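Local coordinates for PHB depolymerase (Penicillium funiculosum, PDB 2D81), which hydrolyses the ester bonds of polyhydroxybutyrate, a biodegradable polyester, with a circularly permuted alpha/beta-hydrolase fold, at residues Gln262-Trp273 with Asn280-Tyr291. Numbering follows the deposited sequence.
With RB3 ((1R)-3-{[(1R)-3-methoxy-1-methyl-3-oxopropyl]oxy}-1-methyl-3-oxopropyl (3R)-3-hydroxybutanoate), chain C.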
ATOM      1  N   GLN A 262       3.346  -0.935 -10.211  1.00  6.54           N
ATOM      2  CA  GLN A 262       2.155  -0.702 -11.027  1.00  5.35           C
ATOM      3  C   GLN A 262       1.428  -1.987 -11.393  1.00  5.77           C
ATOM      4  O   GLN A 262       2.031  -2.921 -11.917  1.00  7.04           O
ATOM      5  CB  GLN A 262       2.524   0.038 -12.317  1.00  5.31           C
ATOM      6  CG  GLN A 262       3.196   1.398 -12.119  1.00  4.61           C
ATOM      7  CD  GLN A 262       2.320   2.388 -11.377  1.00  5.03           C
ATOM      8  OE1 GLN A 262       1.134   2.528 -11.668  1.00  6.86           O
ATOM      9  NE2 GLN A 262       2.908   3.092 -10.420  1.00  4.76           N
ATOM     10  N   ALA A 263       0.129  -2.028 -11.120  1.00  4.63           N
ATOM     11  CA  ALA A 263      -0.710  -3.112 -11.627  1.00  5.48           C
ATOM     12  C   ALA A 263      -1.144  -2.764 -13.049  1.00  6.43           C
ATOM     13  O   ALA A 263      -0.745  -1.735 -13.593  1.00  7.62           O
ATOM     14  CB  ALA A 263      -1.933  -3.301 -10.726  1.00  5.23           C
ATOM     15  N   ILE A 264      -1.966  -3.622 -13.646  1.00  8.65           N
ATOM     16  CA  ILE A 264      -2.426  -3.417 -15.015  1.00  9.19           C
ATOM     17  C   ILE A 264      -3.781  -4.100 -15.201  1.00  9.95           C
ATOM     18  O   ILE A 264      -4.044  -5.143 -14.610  1.00  7.40           O
ATOM     19  CB  ILE A 264      -1.409  -4.020 -16.032  1.00  9.79           C
ATOM     20  CG1 ILE A 264      -1.836  -3.722 -17.472  1.00 11.13           C
ATOM     21  CG2 ILE A 264      -1.305  -5.522 -15.834  1.00 11.52           C
ATOM     22  CD1 ILE A 264      -1.637  -2.288 -17.891  1.00 13.63           C
ATOM     23  N   PRO A 265      -4.677  -3.500 -15.997  1.00 10.14           N
ATOM     24  CA  PRO A 265      -5.971  -4.155 -16.185  1.00 10.49           C
ATOM     25  C   PRO A 265      -5.770  -5.555 -16.765  1.00  9.99           C
ATOM     26  O   PRO A 265      -4.896  -5.770 -17.608  1.00  8.48           O
ATOM     27  CB  PRO A 265      -6.686  -3.219 -17.152  1.00 11.88           C
ATOM     28  CG  PRO A 265      -6.181  -1.877 -16.721  1.00 12.45           C
ATOM     29  CD  PRO A 265      -4.698  -2.131 -16.545  1.00 11.74           C
ATOM     30  N   ASP A 266      -6.570  -6.503 -16.288  1.00 10.70           N
ATOM     31  CA  ASP A 266      -6.521  -7.887 -16.749  1.00 11.25           C
ATOM     32  C   ASP A 266      -7.953  -8.378 -16.941  1.00 11.95           C
ATOM     33  O   ASP A 266      -8.669  -8.629 -15.971  1.00  9.01           O
ATOM     34  CB  ASP A 266      -5.781  -8.754 -15.718  1.00 12.09           C
ATOM     35  CG  ASP A 266      -5.910 -10.247 -15.991  1.00 13.79           C
ATOM     36  OD1 ASP A 266      -6.254 -10.634 -17.129  1.00 13.76           O
ATOM     37  OD2 ASP A 266      -5.654 -11.040 -15.059  1.00 12.99           O
ATOM     38  N   TYR A 267      -8.369  -8.506 -18.195  1.00 11.99           N
ATOM     39  CA  TYR A 267      -9.772  -8.772 -18.497  1.00 13.72           C
ATOM     40  C   TYR A 267     -10.109 -10.258 -18.455  1.00 13.53           C
ATOM     41  O   TYR A 267     -11.275 -10.641 -18.588  1.00 13.89           O
ATOM     42  CB  TYR A 267     -10.130  -8.200 -19.870  1.00 15.34           C
ATOM     43  CG  TYR A 267      -9.791  -6.734 -20.010  1.00 17.37           C
ATOM     44  CD1 TYR A 267      -8.764  -6.313 -20.855  1.00 18.02           C
ATOM     45  CD2 TYR A 267     -10.471  -5.771 -19.269  1.00 16.70           C
ATOM     46  CE1 TYR A 267      -8.422  -4.967 -20.956  1.00 18.87           C
ATOM     47  CE2 TYR A 267     -10.139  -4.425 -19.359  1.00 18.50           C
ATOM     48  CZ  TYR A 267      -9.113  -4.029 -20.203  1.00 19.14           C
ATOM     49  OH  TYR A 267      -8.778  -2.698 -20.289  1.00 19.41           O
ATOM     50  N   THR A 268      -9.092 -11.092 -18.261  1.00 12.67           N
ATOM     51  CA  THR A 268      -9.299 -12.536 -18.236  1.00 13.07           C
ATOM     52  C   THR A 268      -9.934 -12.996 -16.925  1.00 13.12           C
ATOM     53  O   THR A 268      -9.823 -12.322 -15.895  1.00 10.90           O
ATOM     54  CB  THR A 268      -7.974 -13.307 -18.455  1.00 14.41           C
ATOM     55  OG1 THR A 268      -7.088 -13.087 -17.352  1.00 14.35           O
ATOM     56  CG2 THR A 268      -7.302 -12.845 -19.740  1.00 14.53           C
ATOM     57  N   ILE A 269     -10.604 -14.142 -16.980  1.00 11.05           N
ATOM     58  CA  ILE A 269     -11.331 -14.684 -15.835  1.00 11.50           C
ATOM     59  C   ILE A 269     -10.450 -15.641 -15.034  1.00 11.36           C
ATOM     60  O   ILE A 269      -9.773 -16.496 -15.604  1.00 13.19           O
ATOM     61  CB  ILE A 269     -12.601 -15.443 -16.303  1.00 12.76           C
ATOM     62  CG1 ILE A 269     -13.554 -14.477 -17.013  1.00 16.19           C
ATOM     63  CG2 ILE A 269     -13.294 -16.096 -15.118  1.00 13.96           C
ATOM     64  CD1 ILE A 269     -14.043 -13.338 -16.139  1.00 15.99           C
ATOM     65  N   HIS A 270     -10.470 -15.492 -13.712  1.00  9.28           N
ATOM     66  CA  HIS A 270      -9.668 -16.320 -12.814  1.00  8.89           C
ATOM     67  C   HIS A 270     -10.549 -16.937 -11.735  1.00  8.69           C
ATOM     68  O   HIS A 270     -11.457 -16.287 -11.223  1.00  8.43           O
ATOM     69  CB  HIS A 270      -8.595 -15.474 -12.124  1.00  9.05           C
ATOM     70  CG  HIS A 270      -7.597 -14.865 -13.059  1.00 12.86           C
ATOM     71  ND1 HIS A 270      -6.549 -15.579 -13.600  1.00 12.85           N
ATOM     72  CD2 HIS A 270      -7.492 -13.609 -13.554  1.00 12.35           C
ATOM     73  CE1 HIS A 270      -5.839 -14.788 -14.385  1.00 14.81           C
ATOM     74  NE2 HIS A 270      -6.390 -13.588 -14.376  1.00 13.06           N
ATOM     75  N   ALA A 271     -10.263 -18.183 -11.371  1.00  7.82           N
ATOM     76  CA  ALA A 271     -10.827 -18.746 -10.153  1.00  8.13           C
ATOM     77  C   ALA A 271     -10.241 -17.977  -8.975  1.00  8.66           C
ATOM     78  O   ALA A 271      -9.035 -17.726  -8.931  1.00 11.05           O
ATOM     79  CB  ALA A 271     -10.474 -20.223 -10.043  1.00 10.03           C
ATOM     80  N   ILE A 272     -11.086 -17.585  -8.030  1.00  7.46           N
ATOM     81  CA  ILE A 272     -10.594 -16.879  -6.851  1.00  7.31           C
ATOM     82  C   ILE A 272     -10.810 -17.722  -5.600  1.00  8.52           C
ATOM     83  O   ILE A 272     -11.284 -18.857  -5.689  1.00  7.06           O
ATOM     84  CB  ILE A 272     -11.278 -15.500  -6.685  1.00  8.63           C
ATOM     85  CG1 ILE A 272     -12.801 -15.647  -6.708  1.00  9.46           C
ATOM     86  CG2 ILE A 272     -10.820 -14.563  -7.793  1.00  8.18           C
ATOM     87  CD1 ILE A 272     -13.537 -14.347  -6.395  1.00 10.71           C
ATOM     88  N   TRP A 273     -10.450 -17.181  -4.438  1.00  7.62           N
ATOM     89  CA  TRP A 273     -10.486 -17.970  -3.209  1.00 10.02           C
ATOM     90  C   TRP A 273     -11.833 -18.632  -2.945  1.00 12.58           C
ATOM     91  O   TRP A 273     -11.887 -19.807  -2.580  1.00 14.01           O
ATOM     92  CB  TRP A 273     -10.104 -17.116  -1.996  1.00  9.34           C
ATOM     93  CG  TRP A 273      -8.625 -16.965  -1.798  1.00  9.16           C
ATOM     94  CD1 TRP A 273      -7.668 -17.920  -2.001  1.00 11.84           C
ATOM     95  CD2 TRP A 273      -7.940 -15.813  -1.291  1.00  9.19           C
ATOM     96  NE1 TRP A 273      -6.430 -17.434  -1.649  1.00 10.67           N
ATOM     97  CE2 TRP A 273      -6.569 -16.143  -1.210  1.00 10.22           C
ATOM     98  CE3 TRP A 273      -8.353 -14.534  -0.895  1.00  9.04           C
ATOM     99  CZ2 TRP A 273      -5.606 -15.238  -0.748  1.00  9.32           C
ATOM    100  CZ3 TRP A 273      -7.396 -13.635  -0.433  1.00  8.64           C
ATOM    101  CH2 TRP A 273      -6.037 -13.994  -0.365  1.00 10.19           C
ATOM    102  N   ASN A 280     -10.212  -9.035 -13.549  1.00  8.05           N
ATOM    103  CA  ASN A 280      -9.582  -7.892 -12.887  1.00  9.10           C
ATOM    104  C   ASN A 280      -9.442  -6.726 -13.870  1.00  9.75           C
ATOM    105  O   ASN A 280      -8.356  -6.180 -14.059  1.00 11.57           O
ATOM    106  CB  ASN A 280      -8.213  -8.322 -12.347  1.00  8.82           C
ATOM    107  CG  ASN A 280      -7.482  -7.206 -11.631  1.00  8.64           C
ATOM    108  OD1 ASN A 280      -8.092  -6.259 -11.131  1.00  9.87           O
ATOM    109  ND2 ASN A 280      -6.164  -7.326 -11.557  1.00 11.05           N
ATOM    110  N   PRO A 281     -10.557  -6.320 -14.494  1.00  9.44           N
ATOM    111  CA  PRO A 281     -10.569  -5.222 -15.466  1.00  9.98           C
ATOM    112  C   PRO A 281     -10.126  -3.865 -14.927  1.00 10.30           C
ATOM    113  O   PRO A 281      -9.733  -2.991 -15.699  1.00 11.47           O
ATOM    114  CB  PRO A 281     -12.018  -5.206 -15.942  1.00  9.38           C
ATOM    115  CG  PRO A 281     -12.765  -5.604 -14.711  1.00 10.65           C
ATOM    116  CD  PRO A 281     -11.932  -6.765 -14.201  1.00 10.91           C
ATOM    117  N   ASN A 282     -10.192  -3.691 -13.610  1.00 10.05           N
ATOM    118  CA  ASN A 282      -9.871  -2.406 -12.992  1.00  9.43           C
ATOM    119  C   ASN A 282      -8.400  -2.279 -12.591  1.00 10.15           C
ATOM    120  O   ASN A 282      -7.963  -1.218 -12.144  1.00 10.30           O
ATOM    121  CB  ASN A 282     -10.763  -2.182 -11.768  1.00 12.23           C
ATOM    122  CG  ASN A 282     -12.230  -2.010 -12.136  1.00 15.35           C
ATOM    123  OD1 ASN A 282     -13.113  -2.113 -11.284  1.00 19.63           O
ATOM    124  ND2 ASN A 282     -12.495  -1.739 -13.407  1.00 14.99           N
ATOM    125  N   GLY A 283      -7.636  -3.354 -12.749  1.00  8.29           N
ATOM    126  CA  GLY A 283      -6.219  -3.286 -12.439  1.00  8.25           C
ATOM    127  C   GLY A 283      -5.983  -3.092 -10.956  1.00  7.74           C
ATOM    128  O   GLY A 283      -5.241  -2.190 -10.535  1.00  6.57           O
ATOM    129  N   CYS A 284      -6.626  -3.943 -10.164  1.00  7.05           N
ATOM    130  CA  CYS A 284      -6.489  -3.929  -8.712  1.00  8.71           C
ATOM    131  C   CYS A 284      -5.316  -4.803  -8.283  1.00  8.63           C
ATOM    132  O   CYS A 284      -4.923  -5.714  -9.006  1.00 10.77           O
ATOM    133  CB  CYS A 284      -7.725  -4.514  -8.054  1.00  8.47           C
ATOM    134  SG  CYS A 284      -9.368  -3.885  -8.503  1.00 10.78           S
ATOM    135  N   TRP A 285      -4.794  -4.555  -7.083  1.00  8.57           N
ATOM    136  CA  TRP A 285      -3.857  -5.487  -6.465  1.00  7.47           C
ATOM    137  C   TRP A 285      -4.615  -6.694  -5.936  1.00  7.83           C
ATOM    138  O   TRP A 285      -5.787  -6.591  -5.574  1.00  7.17           O
ATOM    139  CB  TRP A 285      -3.089  -4.810  -5.326  1.00  7.50           C
ATOM    140  CG  TRP A 285      -2.235  -3.694  -5.813  1.00  6.85           C
ATOM    141  CD1 TRP A 285      -2.506  -2.358  -5.746  1.00  8.74           C
ATOM    142  CD2 TRP A 285      -0.998  -3.821  -6.518  1.00  6.59           C
ATOM    143  NE1 TRP A 285      -1.511  -1.642  -6.373  1.00  8.47           N
ATOM    144  CE2 TRP A 285      -0.575  -2.517  -6.856  1.00  7.88           C
ATOM    145  CE3 TRP A 285      -0.207  -4.911  -6.902  1.00  6.16           C
ATOM    146  CZ2 TRP A 285       0.607  -2.273  -7.561  1.00  6.69           C
ATOM    147  CZ3 TRP A 285       0.969  -4.670  -7.604  1.00  6.35           C
ATOM    148  CH2 TRP A 285       1.364  -3.361  -7.926  1.00  8.55           C
ATOM    149  N   ASP A 286      -3.942  -7.839  -5.897  1.00  7.05           N
ATOM    150  CA  ASP A 286      -4.618  -9.104  -5.631  1.00  7.19           C
ATOM    151  C   ASP A 286      -4.847  -9.363  -4.142  1.00  7.41           C
ATOM    152  O   ASP A 286      -3.939  -9.790  -3.427  1.00  7.11           O
ATOM    153  CB  ASP A 286      -3.813 -10.253  -6.240  1.00  7.14           C
ATOM    154  CG  ASP A 286      -4.553 -11.573  -6.192  1.00  8.57           C
ATOM    155  OD1 ASP A 286      -5.734 -11.583  -5.779  1.00  7.27           O
ATOM    156  OD2 ASP A 286      -3.952 -12.598  -6.571  1.00  7.60           O
ATOM    157  N   TRP A 287      -6.069  -9.103  -3.682  1.00  8.01           N
ATOM    158  CA  TRP A 287      -6.473  -9.460  -2.324  1.00  6.20           C
ATOM    159  C   TRP A 287      -7.623 -10.473  -2.319  1.00  6.62           C
ATOM    160  O   TRP A 287      -8.279 -10.679  -1.292  1.00  7.25           O
ATOM    161  CB  TRP A 287      -6.885  -8.206  -1.539  1.00  7.84           C
ATOM    162  CG  TRP A 287      -8.067  -7.468  -2.107  1.00  6.61           C
ATOM    163  CD1 TRP A 287      -8.087  -6.675  -3.222  1.00  6.39           C
ATOM    164  CD2 TRP A 287      -9.405  -7.466  -1.591  1.00  6.17           C
ATOM    165  NE1 TRP A 287      -9.354  -6.179  -3.428  1.00  8.73           N
ATOM    166  CE2 TRP A 287     -10.182  -6.650  -2.442  1.00  6.80           C
ATOM    167  CE3 TRP A 287     -10.022  -8.076  -0.489  1.00  6.05           C
ATOM    168  CZ2 TRP A 287     -11.546  -6.428  -2.229  1.00  8.48           C
ATOM    169  CZ3 TRP A 287     -11.380  -7.857  -0.277  1.00  7.21           C
ATOM    170  CH2 TRP A 287     -12.126  -7.038  -1.144  1.00  6.71           C
ATOM    171  N   VAL A 288      -7.861 -11.117  -3.458  1.00  6.20           N
ATOM    172  CA  VAL A 288      -8.986 -12.047  -3.574  1.00  6.51           C
ATOM    173  C   VAL A 288      -8.592 -13.408  -4.137  1.00  7.59           C
ATOM    174  O   VAL A 288      -9.391 -14.350  -4.113  1.00  8.25           O
ATOM    175  CB  VAL A 288     -10.111 -11.460  -4.456  1.00  7.36           C
ATOM    176  CG1 VAL A 288     -10.630 -10.177  -3.836  1.00  7.70           C
ATOM    177  CG2 VAL A 288      -9.594 -11.208  -5.870  1.00  7.47           C
ATOM    178  N   GLY A 289      -7.367 -13.506  -4.644  1.00  7.47           N
ATOM    179  CA  GLY A 289      -6.865 -14.775  -5.141  1.00  7.82           C
ATOM    180  C   GLY A 289      -6.883 -14.934  -6.654  1.00  7.74           C
ATOM    181  O   GLY A 289      -6.872 -16.061  -7.156  1.00  7.78           O
ATOM    182  N   TRP A 290      -6.905 -13.821  -7.385  1.00  7.67           N
ATOM    183  CA  TRP A 290      -6.829 -13.877  -8.845  1.00  8.24           C
ATOM    184  C   TRP A 290      -5.640 -14.709  -9.318  1.00  9.00           C
ATOM    185  O   TRP A 290      -5.766 -15.551 -10.208  1.00  8.63           O
ATOM    186  CB  TRP A 290      -6.692 -12.473  -9.443  1.00  8.52           C
ATOM    187  CG  TRP A 290      -7.951 -11.674  -9.498  1.00  8.50           C
ATOM    188  CD1 TRP A 290      -9.117 -12.014 -10.123  1.00  9.52           C
ATOM    189  CD2 TRP A 290      -8.152 -10.367  -8.957  1.00  9.21           C
ATOM    190  NE1 TRP A 290     -10.033 -10.993 -10.008  1.00  8.12           N
ATOM    191  CE2 TRP A 290      -9.465  -9.969  -9.296  1.00  9.03           C
ATOM    192  CE3 TRP A 290      -7.347  -9.489  -8.219  1.00  8.64           C
ATOM    193  CZ2 TRP A 290      -9.992  -8.732  -8.919  1.00  9.52           C
ATOM    194  CZ3 TRP A 290      -7.871  -8.257  -7.844  1.00  9.24           C
ATOM    195  CH2 TRP A 290      -9.184  -7.890  -8.195  1.00  8.09           C
ATOM    196  N   TYR A 291      -4.479 -14.465  -8.721  1.00  8.87           N
ATOM    197  CA  TYR A 291      -3.234 -14.981  -9.272  1.00  9.70           C
ATOM    198  C   TYR A 291      -2.595 -16.052  -8.399  1.00 11.18           C
ATOM    199  O   TYR A 291      -1.386 -16.267  -8.449  1.00 13.51           O
ATOM    200  CB  TYR A 291      -2.266 -13.817  -9.504  1.00  8.87           C
ATOM    201  CG  TYR A 291      -2.881 -12.738 -10.363  1.00  8.89           C
ATOM    202  CD1 TYR A 291      -3.217 -11.491  -9.828  1.00  9.40           C
ATOM    203  CD2 TYR A 291      -3.205 -12.990 -11.696  1.00  8.03           C
ATOM    204  CE1 TYR A 291      -3.868 -10.530 -10.602  1.00  9.36           C
ATOM    205  CE2 TYR A 291      -3.854 -12.038 -12.474  1.00  9.69           C
ATOM    206  CZ  TYR A 291      -4.184 -10.813 -11.924  1.00  9.86           C
ATOM    207  OH  TYR A 291      -4.837  -9.878 -12.699  1.00  9.97           O
TER
HETATM  208  O1M RB3 C 451     -14.070  -0.200  -5.427  1.00 30.39           O
HETATM  209  C1A RB3 C 451     -12.851  -0.467  -5.343  1.00 27.41           C
HETATM  210  O1A RB3 C 451     -12.025  -0.421  -6.281  1.00 30.84           O
HETATM  211  C2A RB3 C 451     -12.326  -0.889  -3.969  1.00 24.10           C
HETATM  212  C3A RB3 C 451     -11.652  -2.261  -4.027  1.00 19.82           C
HETATM  213  C4A RB3 C 451     -11.174  -2.629  -2.620  1.00 18.87           C
HETATM  214  O3A RB3 C 451     -12.605  -3.237  -4.479  1.00 18.25           O
HETATM  215  C1B RB3 C 451     -12.046  -4.171  -5.296  1.00 16.84           C
HETATM  216  O1B RB3 C 451     -10.839  -4.405  -5.251  1.00 11.77           O
HETATM  217  C2B RB3 C 451     -12.957  -4.919  -6.272  1.00 17.31           C
HETATM  218  C3B RB3 C 451     -12.316  -6.183  -6.855  1.00 17.59           C
HETATM  219  C4B RB3 C 451     -12.030  -7.218  -5.764  1.00 17.31           C
HETATM  220  O3B RB3 C 451     -13.220  -6.767  -7.807  1.00 22.14           O
HETATM  221  C1C RB3 C 451     -13.095  -6.219  -9.046  1.00 23.34           C
HETATM  222  O1C RB3 C 451     -12.826  -5.025  -9.174  1.00 24.73           O
HETATM  223  C2C RB3 C 451     -13.307  -7.106 -10.275  1.00 24.97           C
HETATM  224  C3C RB3 C 451     -14.462  -6.588 -11.134  1.00 26.39           C
HETATM  225  C4C RB3 C 451     -14.684  -7.498 -12.343  1.00 26.08           C
HETATM  226  O3C RB3 C 451     -15.650  -6.512 -10.342  1.00 29.55           O
HETATM  227  O   HOH W   1      -6.565 -18.030 -10.042  1.00 16.49           O
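The wall of the polyester-binding pocket that carries Pro281, Cys284, Trp287, Val288 and Trp290 is backed by residues 262-273, and Asp266 with Asn280 forms an antiparallel, hydrogen-bonded pair between the two segments. Its two backbone bonds differ: Asp266 N meets Asn280 O at 2.9 Å from above the carbonyl plane, whereas Asn280 N lies nearly in line with the C=O of Asp266. Gly283 N, closing the type I turn 280-283, takes the other face of Asn280 O.

With CG anti to the backbone N (chi1 169°), the Asp266 carboxylate reaches Tyr291, whose OH donates to the anti lone pair of OD2 at 2.8 Å; carboxylate and phenol planes are only 23° apart. His270 NE2 donates to the syn side of the same OD2 at 2.7 Å, while Thr268 N and OG1 both bond to OD1, the former completing an Asx turn. Tyr291 also turns its edge to the His270 face, the ring centroids 5.0 Å apart. Replacing Asp266 with an alanine would probably leave His270 NE2 and Tyr291 OH without their shared acceptor and the imidazole less fixed in its rotation.

At the far end, Trp273 N donates almost straight to Val288 O at 3.0 Å, and Gly289 CA lies over the indole face of Trp273. Ile272 CG2 touches Val288 CG2 at 4.1 Å and Trp290 CD1. The Trp290 ring lies between Asn280 CB and Val288 CG2, one over each face, and its CH2 meets RB3 C4B; Trp287 NE1 donates to RB3 O1B at 2.9 Å.

Four donors thus share one carboxylate, consistent with an ionised Asp266, and Tyr291 OH passes the linkage on by accepting from ND2 of Asn280, the residue whose CB covers one face of the ligand-touching Trp290 ring.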